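Local coordinates for protein Bd0816 (Bdellovibrio bacteriovorus HD100, PDB 5CER) that probably acts as a serine-type D-Ala-D-Ala carboxypeptidase of the peptidase S13 family, trimming peptidoglycan peptides, at residues Thr60-Ala63 with Asn64-Asp68; Tyr127-Ile130 with Glu131-Ala134; Thr279-Lys282 with Ser283-Lys287. The protein carries 2 engineered substitutions. All coordinates share one frame; numbering follows the deposited sequence.

Interaction 1. Residues Thr60-Ala63 with Asn64-Asp68; sequences TPTA and NGSMD
Asn64 OD1, gripped by three donors, organises the tip of the beta hairpin formed by strands 54-61 and 67-72. Thr62 OG1 makes the shortest of the three bonds, at 2.6 Å from Asn64 OD1, and lies above the plane of the amide carbonyl. Ser66 supplies the other two: its backbone N donates to Asn64 OD1 at 3.1 Å, closing an Asx turn, and its OG donates to the same oxygen from well out of that plane, on the side opposite Thr62 OG1. Three bonds on one oxygen should hold the Asn64 amide firmly in rotation. The torsions explain the meeting with Thr62: Thr62 OG1 (chi1 53°) and Asn64 CG (chi1 52°) each sit between their own backbone N and carbonyl carbon, so both polar ends are folded in over the turn.

The backbone reverses through a type I beta turn from Thr62 to Gly65, in which Gly65 N donates to Thr62 O at 2.9 Å. Next to the turn, Thr62 N reaches Ser66 O in a nearly straight bond (177°). Thr60 and Asp68 form an antiparallel hydrogen-bonded pair, bonded in both directions, and Pro61 and Met67 a non-hydrogen-bonded one.

On one face, the Met67 side chain runs beside the proline ring, with SD 4.1 Å from Pro61 CD. On the other, the Thr62 and Asp68 side chains cross at about a right angle, the Thr62 methyl meeting the carboxylate. Asp68 OD1 accepts from the backbone N of Asn101, on neighbouring strand 98-104, while Thr60 OG1 pairs with Thr193 OG1. Thr62 CG2 stands 3.4 Å from Asp68 OD1.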
loop_
_atom_site.group_PDB
_atom_site.type_symbol
_atom_site.label_atom_id
_atom_site.label_comp_id
_atom_site.label_asym_id
_atom_site.label_seq_id
_atom_site.Cartn_x
_atom_site.Cartn_y
_atom_site.Cartn_z
ATOM N N THR A 60 -19.656 0.504 34.076
ATOM C CA THR A 60 -20.266 0.632 35.388
ATOM C C THR A 60 -21.528 1.494 35.271
ATOM O O THR A 60 -21.434 2.628 34.824
ATOM C CB THR A 60 -19.256 1.277 36.380
ATOM O OG1 THR A 60 -18.027 0.540 36.394
ATOM C CG2 THR A 60 -19.826 1.373 37.785
ATOM N N PRO A 61 -22.701 0.977 35.701
ATOM C CA PRO A 61 -23.905 1.821 35.678
ATOM C C PRO A 61 -23.848 3.073 36.568
ATOM O O PRO A 61 -23.335 3.019 37.705
ATOM C CB PRO A 61 -25.036 0.898 36.155
ATOM C CG PRO A 61 -24.460 -0.452 36.350
ATOM C CD PRO A 61 -22.982 -0.407 36.157
ATOM N N THR A 62 -24.317 4.184 36.005
ATOM C CA THR A 62 -24.542 5.426 36.723
ATOM C C THR A 62 -26.009 5.541 37.112
ATOM O O THR A 62 -26.864 4.928 36.488
ATOM C CB THR A 62 -24.178 6.658 35.867
ATOM O OG1 THR A 62 -24.849 6.619 34.600
ATOM C CG2 THR A 62 -22.682 6.744 35.638
ATOM N N ALA A 63 -26.294 6.339 38.140
ATOM C CA ALA A 63 -27.657 6.520 38.659
ATOM C C ALA A 63 -28.696 6.991 37.615
ATOM O O ALA A 63 -29.883 6.654 37.723
ATOM C CB ALA A 63 -27.628 7.479 39.843
ATOM N N ASN A 64 -28.264 7.802 36.640
ATOM C CA ASN A 64 -29.148 8.255 35.534
ATOM C C ASN A 64 -29.480 7.165 34.488
ATOM O O ASN A 64 -30.349 7.380 33.639
ATOM C CB ASN A 64 -28.604 9.514 34.819
ATOM C CG ASN A 64 -27.160 9.374 34.375
ATOM O OD1 ASN A 64 -26.741 8.319 33.968
ATOM N ND2 ASN A 64 -26.401 10.442 34.463
ATOM N N GLY A 65 -28.810 6.010 34.555
ATOM C CA GLY A 65 -29.082 4.888 33.643
ATOM C C GLY A 65 -28.157 4.791 32.461
ATOM O O GLY A 65 -28.380 3.965 31.593
ATOM N N SER A 66 -27.131 5.633 32.427
ATOM C CA SER A 66 -26.024 5.511 31.462
ATOM C C SER A 66 -24.882 4.658 32.060
ATOM O O SER A 66 -25.037 4.077 33.123
ATOM C CB SER A 66 -25.520 6.912 31.021
ATOM O OG SER A 66 -26.525 7.921 31.042
ATOM N N MET A 67 -23.781 4.536 31.343
ATOM C CA MET A 67 -22.610 3.829 31.821
ATOM C C MET A 67 -21.417 4.786 31.979
ATOM O O MET A 67 -21.319 5.778 31.280
ATOM C CB MET A 67 -22.231 2.712 30.835
ATOM C CG MET A 67 -23.177 1.516 30.724
ATOM S SD MET A 67 -23.564 0.652 32.255
ATOM C CE MET A 67 -23.642 -1.068 31.817
ATOM N N ASP A 68 -20.588 4.542 32.979
ATOM C CA ASP A 68 -19.199 4.975 32.949
ATOM C C ASP A 68 -18.430 3.854 32.230
ATOM O O ASP A 68 -18.796 2.673 32.322
ATOM C CB ASP A 68 -18.607 5.188 34.348
ATOM C CG ASP A 68 -19.133 6.463 35.064
ATOM O OD1 ASP A 68 -19.630 7.376 34.402
ATOM O OD2 ASP A 68 -19.052 6.521 36.309
#

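Interaction 2. Residues Tyr127-Ile130 with Glu131-Ala134; sequences YETI and EQQA
Two torsions set up this helix N-terminus: Thr129 chi1 (69°) lodges OG1 between its backbone N and carbonyl carbon, facing the first turn, while Gln132 chi1 (-74°) and an extended chain beyond CG carry the glutamine amide back past the cap. Thr129 is the N-cap of helix 130-145, and its OG1 accepts from Gln132 N at 3.2 Å. The same hydroxyl oxygen rests on the aliphatic stem of the glutamine, 3.4 Å from Gln132 CG, the two side chains crossing at about a right angle.

Further along, Gln132 OE1 accepts from Glu128 N at 3.1 Å, the donor standing above the amide carbonyl plane. Gln132 is thus bonded twice to the incoming loop: by its N to the N-cap Thr129, and by its OE1 to Glu128 one residue earlier. Regular helical bonding is in place at Ala134 N, which donates to Ile130 O at 2.8 Å, whereas Gln133 N to Thr129 O is weak.

Tyr127 packs on Gln133. Its ring takes a CH-pi contact on one face from the Gln133 backbone, while Gln133 NE2 is hydrogen-bonded to Glu106 O. Gln133 CA sits 4.1 Å from the ring centroid, displaced toward the rim on the CG side.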
loop_
_atom_site.group_PDB
_atom_site.type_symbol
_atom_site.label_atom_id
_atom_site.label_comp_id
_atom_site.label_asym_id
_atom_site.label_seq_id
_atom_site.Cartn_x
_atom_site.Cartn_y
_atom_site.Cartn_z
ATOM N N TYR A 127 4.608 10.150 19.997
ATOM C CA TYR A 127 4.375 10.831 21.263
ATOM C C TYR A 127 5.559 10.610 22.198
ATOM O O TYR A 127 5.835 9.493 22.582
ATOM C CB TYR A 127 3.031 10.372 21.879
ATOM C CG TYR A 127 1.907 10.560 20.885
ATOM C CD1 TYR A 127 1.429 11.861 20.573
ATOM C CD2 TYR A 127 1.378 9.485 20.214
ATOM C CE1 TYR A 127 0.431 12.044 19.635
ATOM C CE2 TYR A 127 0.372 9.661 19.288
ATOM C CZ TYR A 127 -0.086 10.937 18.987
ATOM O OH TYR A 127 -1.086 11.100 18.062
ATOM N N GLU A 128 6.195 11.703 22.603
ATOM C CA GLU A 128 7.390 11.622 23.406
ATOM C C GLU A 128 7.000 11.363 24.859
ATOM O O GLU A 128 7.707 10.667 25.574
ATOM C CB GLU A 128 8.203 12.932 23.338
ATOM C CG GLU A 128 9.688 12.689 23.425
ATOM C CD GLU A 128 10.540 13.945 23.265
ATOM O OE1 GLU A 128 10.808 14.345 22.105
ATOM O OE2 GLU A 128 10.977 14.499 24.301
ATOM N N THR A 129 5.952 12.029 25.331
ATOM C CA THR A 129 5.444 11.791 26.677
ATOM C C THR A 129 4.081 11.105 26.573
ATOM O O THR A 129 3.416 11.158 25.548
ATOM C CB THR A 129 5.341 13.088 27.519
ATOM O OG1 THR A 129 4.314 13.947 27.009
ATOM C CG2 THR A 129 6.685 13.834 27.545
ATOM N N ILE A 130 3.680 10.504 27.678
ATOM C CA ILE A 130 2.365 9.949 27.830
ATOM C C ILE A 130 1.254 10.989 27.807
ATOM O O ILE A 130 0.172 10.758 27.269
ATOM C CB ILE A 130 2.294 9.128 29.125
ATOM C CG1 ILE A 130 1.047 8.264 29.116
ATOM C CG2 ILE A 130 2.341 9.994 30.398
ATOM C CD1 ILE A 130 1.310 6.970 29.809
ATOM N N GLU A 131 1.538 12.143 28.385
ATOM C CA GLU A 131 0.658 13.298 28.325
ATOM C C GLU A 131 0.246 13.592 26.880
ATOM O O GLU A 131 -0.917 13.909 26.603
ATOM C CB GLU A 131 1.440 14.564 28.786
ATOM C CG GLU A 131 0.611 15.788 29.069
ATOM C CD GLU A 131 1.031 16.742 30.206
ATOM O OE1 GLU A 131 1.858 16.443 31.094
ATOM O OE2 GLU A 131 0.478 17.849 30.227
ATOM N N GLN A 132 1.253 13.650 26.000
ATOM C CA GLN A 132 1.043 13.984 24.595
ATOM C C GLN A 132 0.173 12.925 23.929
ATOM O O GLN A 132 -0.679 13.275 23.109
ATOM C CB GLN A 132 2.367 14.075 23.845
ATOM C CG GLN A 132 3.219 15.298 24.125
ATOM C CD GLN A 132 4.559 15.197 23.408
ATOM O OE1 GLN A 132 4.722 14.410 22.472
ATOM N NE2 GLN A 132 5.506 16.030 23.797
ATOM N N GLN A 133 0.411 11.656 24.272
ATOM C CA GLN A 133 -0.409 10.575 23.778
ATOM C C GLN A 133 -1.856 10.704 24.262
ATOM O O GLN A 133 -2.805 10.603 23.478
ATOM C CB GLN A 133 0.165 9.220 24.222
ATOM C CG GLN A 133 -0.551 8.022 23.587
ATOM C CD GLN A 133 -0.094 6.691 24.137
ATOM O OE1 GLN A 133 1.025 6.297 23.904
ATOM N NE2 GLN A 133 -0.934 6.029 24.907
ATOM N N ALA A 134 -1.999 10.909 25.566
ATOM C CA ALA A 134 -3.315 11.120 26.180
ATOM C C ALA A 134 -4.083 12.246 25.492
ATOM O O ALA A 134 -5.245 12.073 25.111
ATOM C CB ALA A 134 -3.167 11.392 27.665
#

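Interaction 3. Residues Thr279-Lys282 with Ser283-Lys287; sequences TLNK and SLEAK
Leu280 and Leu284, one turn apart on helix 270-286, make the tightly packed side of this contact, whereas Asn281, Lys282 and Glu285 make its loose polar side. The pairing is the i to i+4 spacing of an alpha helix near its C-terminal end. On the packed side the two leucine branches meet methyl to methyl, with Leu280 CD1 3.8 Å from Leu284 CD1. Leu280 CG is turned away from its own backbone N (chi1 170°), which leans the isobutyl group along the helix toward the next turn. Leu284 CG comes to 3.3 Å from Leu280 O, so this side chain also closes over the carbonyl that its own backbone N uses. Both leucines are buried: Ile44 of helix 35-47 lies against each of them, with Val37 and Leu291 adding to the cover of Leu280, and Val49 and Val294 to that of Leu284.

Four successive backbone bonds join the two segments. Ser283 N to Thr279 O and Leu284 N to Leu280 O each measure 3.0 Å, and Glu285 N to Asn281 O and Ala286 N to Lys282 O continue the series. Their N-H...O angles, from 157° to 163°, indicate regular alpha-helical geometry.

The polar side is less closely engaged. The extended Glu285 chain passes over the Asn281 backbone, its CG 3.4 Å from Asn281 O. Lys282 NZ has a weak hydrogen bond to Ala13 O. Its charge and that of Glu285 may attract one another, but the separation exceeds that of a salt bridge: Lys282 NZ lies 4.0 Å from Glu285 OE1.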
loop_
_atom_site.group_PDB
_atom_site.type_symbol
_atom_site.label_atom_id
_atom_site.label_comp_id
_atom_site.label_asym_id
_atom_site.label_seq_id
_atom_site.Cartn_x
_atom_site.Cartn_y
_atom_site.Cartn_z
ATOM N N THR A 279 12.462 -16.988 6.086
ATOM C CA THR A 279 12.103 -17.244 7.489
ATOM C C THR A 279 10.618 -16.949 7.771
ATOM O O THR A 279 9.979 -17.674 8.525
ATOM C CB THR A 279 13.010 -16.380 8.417
ATOM O OG1 THR A 279 14.348 -16.458 7.927
ATOM C CG2 THR A 279 12.960 -16.775 9.880
ATOM N N LEU A 280 10.094 -15.895 7.134
ATOM C CA LEU A 280 8.686 -15.514 7.299
ATOM C C LEU A 280 7.776 -16.613 6.727
ATOM O O LEU A 280 6.825 -17.031 7.389
ATOM C CB LEU A 280 8.396 -14.170 6.611
ATOM C CG LEU A 280 6.925 -13.735 6.483
ATOM C CD1 LEU A 280 6.248 -13.669 7.828
ATOM C CD2 LEU A 280 6.860 -12.373 5.821
ATOM N N ASN A 281 8.118 -17.090 5.528
ATOM C CA ASN A 281 7.447 -18.214 4.908
ATOM C C ASN A 281 7.482 -19.499 5.760
ATOM O O ASN A 281 6.461 -20.171 5.889
ATOM C CB ASN A 281 8.035 -18.491 3.509
ATOM C CG ASN A 281 7.233 -19.507 2.726
ATOM O OD1 ASN A 281 7.612 -20.691 2.605
ATOM N ND2 ASN A 281 6.067 -19.108 2.299
ATOM N N LYS A 282 8.622 -19.838 6.333
ATOM C CA LYS A 282 8.734 -21.040 7.189
ATOM C C LYS A 282 7.866 -20.927 8.395
ATOM O O LYS A 282 7.203 -21.871 8.812
ATOM C CB LYS A 282 10.208 -21.271 7.677
ATOM C CG LYS A 282 10.946 -22.508 7.164
ATOM C CD LYS A 282 10.547 -22.858 5.722
ATOM C CE LYS A 282 11.333 -24.009 5.132
ATOM N NZ LYS A 282 10.552 -24.645 4.015
ATOM N N SER A 283 7.881 -19.749 8.976
ATOM C CA SER A 283 7.074 -19.469 10.151
ATOM C C SER A 283 5.582 -19.723 9.874
ATOM O O SER A 283 4.894 -20.440 10.594
ATOM C CB SER A 283 7.332 -18.037 10.602
ATOM O OG SER A 283 7.015 -17.905 11.954
ATOM N N LEU A 284 5.114 -19.115 8.791
ATOM C CA LEU A 284 3.715 -19.192 8.387
ATOM C C LEU A 284 3.355 -20.616 8.018
ATOM O O LEU A 284 2.294 -21.077 8.435
ATOM C CB LEU A 284 3.405 -18.241 7.221
ATOM C CG LEU A 284 3.505 -16.756 7.553
ATOM C CD1 LEU A 284 3.597 -15.919 6.286
ATOM C CD2 LEU A 284 2.338 -16.273 8.401
ATOM N N GLU A 285 4.231 -21.330 7.300
ATOM C CA GLU A 285 3.946 -22.745 6.953
ATOM C C GLU A 285 3.839 -23.653 8.168
ATOM O O GLU A 285 2.970 -24.511 8.209
ATOM C CB GLU A 285 4.924 -23.301 5.931
ATOM C CG GLU A 285 4.624 -22.746 4.532
ATOM C CD GLU A 285 5.539 -23.246 3.423
ATOM O OE1 GLU A 285 6.592 -23.871 3.729
ATOM O OE2 GLU A 285 5.197 -22.996 2.232
ATOM N N ALA A 286 4.659 -23.398 9.174
ATOM C CA ALA A 286 4.587 -24.135 10.425
ATOM C C ALA A 286 3.251 -24.014 11.145
ATOM O O ALA A 286 2.934 -24.849 11.954
ATOM C CB ALA A 286 5.703 -23.699 11.361
ATOM N N LYS A 287 2.502 -22.941 10.898
ATOM C CA LYS A 287 1.185 -22.770 11.455
ATOM C C LYS A 287 0.080 -22.986 10.447
ATOM O O LYS A 287 -1.035 -22.550 10.683
ATOM C CB LYS A 287 1.059 -21.348 12.038
ATOM C CG LYS A 287 2.002 -21.023 13.175
ATOM C CD LYS A 287 1.750 -22.033 14.298
ATOM C CE LYS A 287 2.200 -21.546 15.661
ATOM N NZ LYS A 287 3.150 -22.539 16.217
#

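Overall arrangement
Along the chain the three contacts come in series, and none touches another. Interaction 1 is the far tip of a hairpin in the mixed sheet, its centre about 37 Å from that of the chain. Interaction 2 opens helix 130-145, whose Ile130 and Ala134 rest on Phe181 of strand 175-181, an outer strand of that same sheet. The centres of interactions 1 and 2 are about 29 Å apart. Interaction 3 lies on helix 270-286, in the part of the chain that matches the S13 carboxypeptidase family. Interactions 2 and 3, centres about 36 Å apart, lie on opposite sides of the chain's centre. Interactions 1 and 3 have centres about 48 Å apart, so the three are separate local contacts.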